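Local coordinates for YjeF-related protein (PDB 2R3B), which probably catalyses the ADP-dependent dehydration of (S)-NAD(P)HX, a damaged hydrated form of NAD(P)H, and so restores the usable cofactor, at residues M95-G98 and F99-V103; H262-I265 and G266-A270. All blocks are in the same frame, centred on the assembly; numbering follows the deposited sequence. Where two conformers were deposited one is given.

Interaction 1: M95-G98 and F99-V103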
HETATM    1  N   MSE B  95      -1.978 -10.205 -13.445  1.00 14.12           N
HETATM    2  CA  MSE B  95      -3.359 -10.357 -13.904  1.00 13.59           C
HETATM    3  C   MSE B  95      -4.085 -11.341 -12.947  1.00 14.40           C
HETATM    4  O   MSE B  95      -3.424 -12.155 -12.252  1.00 11.93           O
HETATM    5  CB  MSE B  95      -3.340 -10.757 -15.379  1.00 15.92           C
HETATM    6  CG  MSE B  95      -2.557  -9.691 -16.264  1.00 21.77           C
HETATM    7 SE   MSE B  95      -2.359 -10.449 -17.983  0.75 22.88          SE
HETATM    8  CE  MSE B  95      -0.688 -11.452 -17.591  1.00 20.98           C
ATOM      9  N   VAL B  96      -5.409 -11.231 -12.834  1.00 11.42           N
ATOM     10  CA  VAL B  96      -6.148 -11.980 -11.799  1.00 11.42           C
ATOM     11  C   VAL B  96      -7.354 -12.714 -12.368  1.00 12.18           C
ATOM     12  O   VAL B  96      -8.141 -12.160 -13.144  1.00 12.21           O
ATOM     13  CB  VAL B  96      -6.578 -11.122 -10.604  1.00 13.07           C
ATOM     14  CG1 VAL B  96      -5.354 -10.627  -9.801  1.00 11.45           C
ATOM     15  CG2 VAL B  96      -7.474  -9.937 -11.023  1.00 13.38           C
ATOM     16  N   VAL B  97      -7.509 -13.954 -11.925  1.00 12.57           N
ATOM     17  CA  VAL B  97      -8.619 -14.803 -12.323  1.00 11.81           C
ATOM     18  C   VAL B  97      -9.149 -15.449 -11.049  1.00 13.93           C
ATOM     19  O   VAL B  97      -8.368 -15.903 -10.207  1.00 12.97           O
ATOM     20  CB  VAL B  97      -8.161 -15.864 -13.334  1.00 13.71           C
ATOM     21  CG1 VAL B  97      -9.325 -16.845 -13.712  1.00 13.97           C
ATOM     22  CG2 VAL B  97      -7.566 -15.152 -14.607  1.00 14.35           C
ATOM     23  N   GLY B  98     -10.457 -15.425 -10.868  1.00 12.75           N
ATOM     24  CA  GLY B  98     -11.077 -16.093  -9.702  1.00 11.20           C
ATOM     25  C   GLY B  98     -11.254 -17.595  -9.878  1.00 13.49           C
ATOM     26  O   GLY B  98     -11.306 -18.136 -10.984  1.00 14.19           O
ATOM     27  N   PHE B  99     -11.335 -18.292  -8.772  1.00 12.78           N
ATOM     28  CA  PHE B  99     -11.550 -19.737  -8.794  1.00 15.09           C
ATOM     29  C   PHE B  99     -12.839 -20.152  -9.485  1.00 15.99           C
ATOM     30  O   PHE B  99     -12.931 -21.287  -9.998  1.00 17.18           O
ATOM     31  CB  PHE B  99     -11.619 -20.269  -7.377  1.00 15.13           C
ATOM     32  CG  PHE B  99     -10.303 -20.298  -6.648  1.00 18.21           C
ATOM     33  CD1 PHE B  99      -9.149 -20.757  -7.247  1.00 21.01           C
ATOM     34  CD2 PHE B  99     -10.259 -19.962  -5.319  1.00 19.51           C
ATOM     35  CE1 PHE B  99      -7.950 -20.802  -6.539  1.00 17.50           C
ATOM     36  CE2 PHE B  99      -9.067 -20.031  -4.616  1.00 20.83           C
ATOM     37  CZ  PHE B  99      -7.926 -20.436  -5.243  1.00 15.29           C
ATOM     38  N   GLU B 100     -13.851 -19.285  -9.459  1.00 15.58           N
ATOM     39  CA  GLU B 100     -15.169 -19.538 -10.046  0.70 17.07           C
ATOM     40  C   GLU B 100     -15.179 -19.386 -11.566  1.00 17.78           C
ATOM     41  O   GLU B 100     -16.133 -19.776 -12.242  1.00 16.20           O
ATOM     42  CB  GLU B 100     -16.196 -18.568  -9.414  0.70 17.94           C
ATOM     43  CG  GLU B 100     -16.238 -17.108 -10.034  0.70 22.67           C
ATOM     44  CD  GLU B 100     -15.239 -16.044  -9.435  0.70 10.80           C
ATOM     45  OE1 GLU B 100     -14.322 -16.371  -8.788  0.70 12.75           O
ATOM     46  OE2 GLU B 100     -15.406 -14.864  -9.684  0.70 24.28           O
ATOM     47  N   GLU B 101     -14.133 -18.759 -12.107  1.00 13.79           N
ATOM     48  CA  GLU B 101     -14.044 -18.430 -13.522  1.00 13.22           C
ATOM     49  C   GLU B 101     -13.477 -19.627 -14.297  1.00 15.47           C
ATOM     50  O   GLU B 101     -12.348 -19.618 -14.771  1.00 14.03           O
ATOM     51  CB  GLU B 101     -13.181 -17.173 -13.692  1.00 13.38           C
ATOM     52  CG  GLU B 101     -13.803 -15.946 -13.093  1.00 16.30           C
ATOM     53  CD  GLU B 101     -13.045 -14.714 -13.486  1.00 16.95           C
ATOM     54  OE1 GLU B 101     -13.247 -14.218 -14.618  1.00 18.15           O
ATOM     55  OE2 GLU B 101     -12.247 -14.213 -12.655  1.00 16.89           O
ATOM     56  N   THR B 102     -14.296 -20.676 -14.422  1.00 15.97           N
ATOM     57  CA  THR B 102     -13.824 -22.000 -14.868  1.00 15.39           C
ATOM     58  C   THR B 102     -13.153 -21.942 -16.246  1.00 15.24           C
ATOM     59  O   THR B 102     -12.088 -22.490 -16.444  1.00 15.00           O
ATOM     60  CB  THR B 102     -15.006 -22.998 -14.937  1.00 18.96           C
ATOM     61  OG1 THR B 102     -15.697 -22.967 -13.691  1.00 19.38           O
ATOM     62  CG2 THR B 102     -14.508 -24.454 -15.210  1.00 20.21           C
ATOM     63  N   VAL B 103     -13.806 -21.305 -17.199  1.00 15.45           N
ATOM     64  CA  VAL B 103     -13.295 -21.249 -18.560  1.00 16.07           C
ATOM     65  C   VAL B 103     -12.042 -20.394 -18.655  1.00 16.22           C
ATOM     66  O   VAL B 103     -11.040 -20.797 -19.233  1.00 13.13           O
ATOM     67  CB  VAL B 103     -14.389 -20.782 -19.513  1.00 16.27           C
ATOM     68  CG1 VAL B 103     -13.816 -20.611 -20.949  1.00 16.48           C
ATOM     69  CG2 VAL B 103     -15.580 -21.807 -19.453  1.00 15.00           C
TER
HETATM   70  O   HOH W   1     -10.919 -11.770 -12.649  1.00 14.91           O

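Interaction 2: H262-I265 and G266-A270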
ATOM      1  N   HIS B 262      17.349 -17.176  -3.050  1.00 13.52           N
ATOM      2  CA  HIS B 262      16.408 -16.954  -1.937  1.00 12.24           C
ATOM      3  C   HIS B 262      17.122 -16.906  -0.569  1.00 15.04           C
ATOM      4  O   HIS B 262      16.911 -16.003   0.207  1.00 15.00           O
ATOM      5  CB  HIS B 262      15.348 -18.045  -1.994  1.00 12.81           C
ATOM      6  CG  HIS B 262      14.375 -18.076  -0.862  1.00 13.90           C
ATOM      7  ND1 HIS B 262      14.423 -19.045   0.123  1.00 16.46           N
ATOM      8  CD2 HIS B 262      13.257 -17.342  -0.618  1.00 17.95           C
ATOM      9  CE1 HIS B 262      13.411 -18.871   0.954  1.00 19.09           C
ATOM     10  NE2 HIS B 262      12.688 -17.847   0.530  1.00 16.16           N
ATOM     11  N   SER B 263      17.970 -17.898  -0.311  1.00 15.21           N
ATOM     12  CA  SER B 263      18.701 -17.956   0.956  0.70 14.99           C
ATOM     13  C   SER B 263      19.877 -16.965   1.032  1.00 14.49           C
ATOM     14  O   SER B 263      20.243 -16.539   2.132  1.00 16.56           O
ATOM     15  CB  SER B 263      19.159 -19.384   1.223  0.70 17.19           C
ATOM     16  OG  SER B 263      20.020 -19.829   0.206  0.70 20.80           O
ATOM     17  N   LEU B 264      20.494 -16.605  -0.095  1.00 14.41           N
ATOM     18  CA  LEU B 264      21.577 -15.618  -0.099  1.00 13.40           C
ATOM     19  C   LEU B 264      21.047 -14.278   0.337  1.00 13.75           C
ATOM     20  O   LEU B 264      21.599 -13.598   1.199  1.00 14.04           O
ATOM     21  CB  LEU B 264      22.217 -15.473  -1.486  1.00 15.36           C
ATOM     22  CG  LEU B 264      23.292 -14.398  -1.666  1.00 16.46           C
ATOM     23  CD1 LEU B 264      24.537 -14.798  -0.858  1.00 25.98           C
ATOM     24  CD2 LEU B 264      23.641 -14.238  -3.111  1.00 20.25           C
ATOM     25  N   ILE B 265      19.928 -13.894  -0.254  1.00 14.25           N
ATOM     26  CA  ILE B 265      19.303 -12.623   0.107  1.00 11.84           C
ATOM     27  C   ILE B 265      18.831 -12.663   1.562  1.00 13.96           C
ATOM     28  O   ILE B 265      19.023 -11.709   2.316  1.00 15.77           O
ATOM     29  CB  ILE B 265      18.141 -12.278  -0.850  1.00 12.88           C
ATOM     30  CG1 ILE B 265      18.643 -11.988  -2.258  1.00 14.69           C
ATOM     31  CG2 ILE B 265      17.388 -11.030  -0.323  1.00 13.07           C
ATOM     32  CD1 ILE B 265      17.498 -12.032  -3.331  1.00 13.13           C
ATOM     33  N   GLY B 266      18.202 -13.755   1.965  1.00 12.87           N
ATOM     34  CA  GLY B 266      17.672 -13.854   3.311  1.00 14.25           C
ATOM     35  C   GLY B 266      18.812 -13.834   4.311  1.00 13.28           C
ATOM     36  O   GLY B 266      18.690 -13.260   5.363  1.00 14.96           O
ATOM     37  N   ASP B 267      19.945 -14.456   3.958  1.00 12.58           N
ATOM     38  CA  ASP B 267      21.090 -14.484   4.863  1.00 15.99           C
ATOM     39  C   ASP B 267      21.683 -13.096   5.006  1.00 15.66           C
ATOM     40  O   ASP B 267      22.057 -12.697   6.107  1.00 16.29           O
ATOM     41  CB  ASP B 267      22.150 -15.450   4.340  1.00 18.45           C
ATOM     42  CG  ASP B 267      21.814 -16.901   4.610  1.00 19.00           C
ATOM     43  OD1 ASP B 267      20.855 -17.210   5.367  1.00 18.27           O
ATOM     44  OD2 ASP B 267      22.545 -17.778   4.079  1.00 21.25           O
ATOM     45  N   ASP B 268      21.767 -12.363   3.897  1.00 13.82           N
ATOM     46  CA  ASP B 268      22.235 -10.977   3.898  1.00 14.04           C
ATOM     47  C   ASP B 268      21.323 -10.091   4.758  1.00 15.97           C
ATOM     48  O   ASP B 268      21.801  -9.278   5.564  1.00 14.44           O
ATOM     49  CB  ASP B 268      22.350 -10.395   2.482  1.00 14.49           C
ATOM     50  CG  ASP B 268      23.576 -10.887   1.735  1.00 18.07           C
ATOM     51  OD1 ASP B 268      24.413 -11.586   2.374  1.00 20.42           O
ATOM     52  OD2 ASP B 268      23.667 -10.561   0.515  1.00 21.25           O
ATOM     53  N   LEU B 269      20.008 -10.211   4.554  1.00 14.93           N
ATOM     54  CA  LEU B 269      19.081  -9.389   5.328  1.00 14.78           C
ATOM     55  C   LEU B 269      19.117  -9.704   6.826  1.00 15.32           C
ATOM     56  O   LEU B 269      18.944  -8.812   7.636  1.00 15.92           O
ATOM     57  CB  LEU B 269      17.656  -9.535   4.803  1.00 14.63           C
ATOM     58  CG  LEU B 269      17.435  -8.968   3.411  1.00 16.79           C
ATOM     59  CD1 LEU B 269      16.050  -9.389   2.874  1.00 15.17           C
ATOM     60  CD2 LEU B 269      17.583  -7.483   3.421  1.00 21.71           C
ATOM     61  N   ALA B 270      19.343 -10.971   7.177  1.00 14.23           N
ATOM     62  CA  ALA B 270      19.354 -11.389   8.557  1.00 16.14           C
ATOM     63  C   ALA B 270      20.527 -10.787   9.312  1.00 17.62           C
ATOM     64  O   ALA B 270      20.560 -10.839  10.542  1.00 18.30           O
ATOM     65  CB  ALA B 270      19.373 -12.918   8.653  1.00 17.27           C
TER

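Interaction 1: M95-G98 and F99-V103
Gly-98 and Glu-101 face each other across a type I beta turn that leads from strand 95-97 into helix 102-111. Two hydrogen bonds join them. The N-H of Glu-101 reaches back to Gly-98 O at 3.1 Å. It comes from above the carbonyl plane, so it does not use a lone pair. The second bond runs the other way. Gly-98 N donates to Glu-101 OE2 at 2.8 Å and is nearly straight, with an N-H...O angle of 173°. It meets the anti side of the carboxylate, somewhat out of its plane. Glu-101 can make this bond because its CG lies beside its own backbone N (chi1 -66°) and the chain then runs extended back over the turn. On the way its CB passes 3.9 Å from Val-97 CG1.

Glu-101 also occupies the N-cap position of helix 102-111.

Further out, Val-97 packs on Leu-104, Leu-105 and Val-108 of the same helix. The Phe-99 side chain touches Ile-78 and Ile-130, and it lies about 8 Å from Gly-122, a predicted (6S)-NADPHX site. The strand is an outermost strand of the sheet within this chain, and Val-96 makes backbone hydrogen bonds to a neighbouring subunit. One water ties the strand to the turn: it bridges Val-96 O and Glu-101 OE2, sitting 2.8 Å from each of these two oxygens.

Interaction 2: H262-I265 and G266-A270
Asp-267 folds back over the carbonyl of Ser-263, one turn earlier in helix 252-269. Its CB lies 3.1 Å from Ser-263 O, and CG is as near, at 3.0 Å. With CG beside the backbone N (chi1 -78°), the carboxylate is carried toward the preceding turn. Both of its oxygens stand close to Ser-263 O, acceptor against acceptor. The carboxylate finds its hydrogen bonds outside the segment: Asn-225 ND2 binds OD1, and the backbone N of Gly-224 binds OD2. The carbonyl of Ser-263 is itself taken by Asp-267 N at 2.8 Å.

The bonds from Gly-266 N to His-262 O, Asp-268 N to Leu-264 O and Leu-269 N to Ile-265 O continue the regular alpha-helical pattern. Leu-269 runs alongside Ile-265, one turn on, with CG2 of Ile-265 3.8 Å from CD1 of Leu-269. Asp-268 has CG 3.4 Å from Leu-264 O, while its OD1 forms a salt bridge with Lys-271 NZ and its OD2 a hydrogen bond with Tyr-288 OH.

The helix thus has differently occupied sides. Ile-265 packs on Ala-284, Leu-285 and Tyr-288 of helix 278-292, which Leu-269 also meets at Lys-280. His-262 packs on Leu-237 and Ile-240 of helix 233-247, whose start holds the predicted AMP-binding Gly-234. Asp-267 joins the helix to the loop after strand 219-220.

Overall arrangement
Interaction 1 comes first along the chain, and interaction 2 follows far later. They lie on opposite sides of the chain's centre. Their centres are about 34 Å apart and their nearest atoms about 21 Å, so they do not touch. Both belong to one ribokinase-like domain. Residues 95-103 link an outermost strand of the sheet to its next helix, beside a neighbouring subunit. Residues 262-270 lie at the C-terminal end of helix 252-269, against helices 233-247 and 278-292. The two contacts thus sit far apart in one domain, and each has one residue near a predicted ligand-binding position.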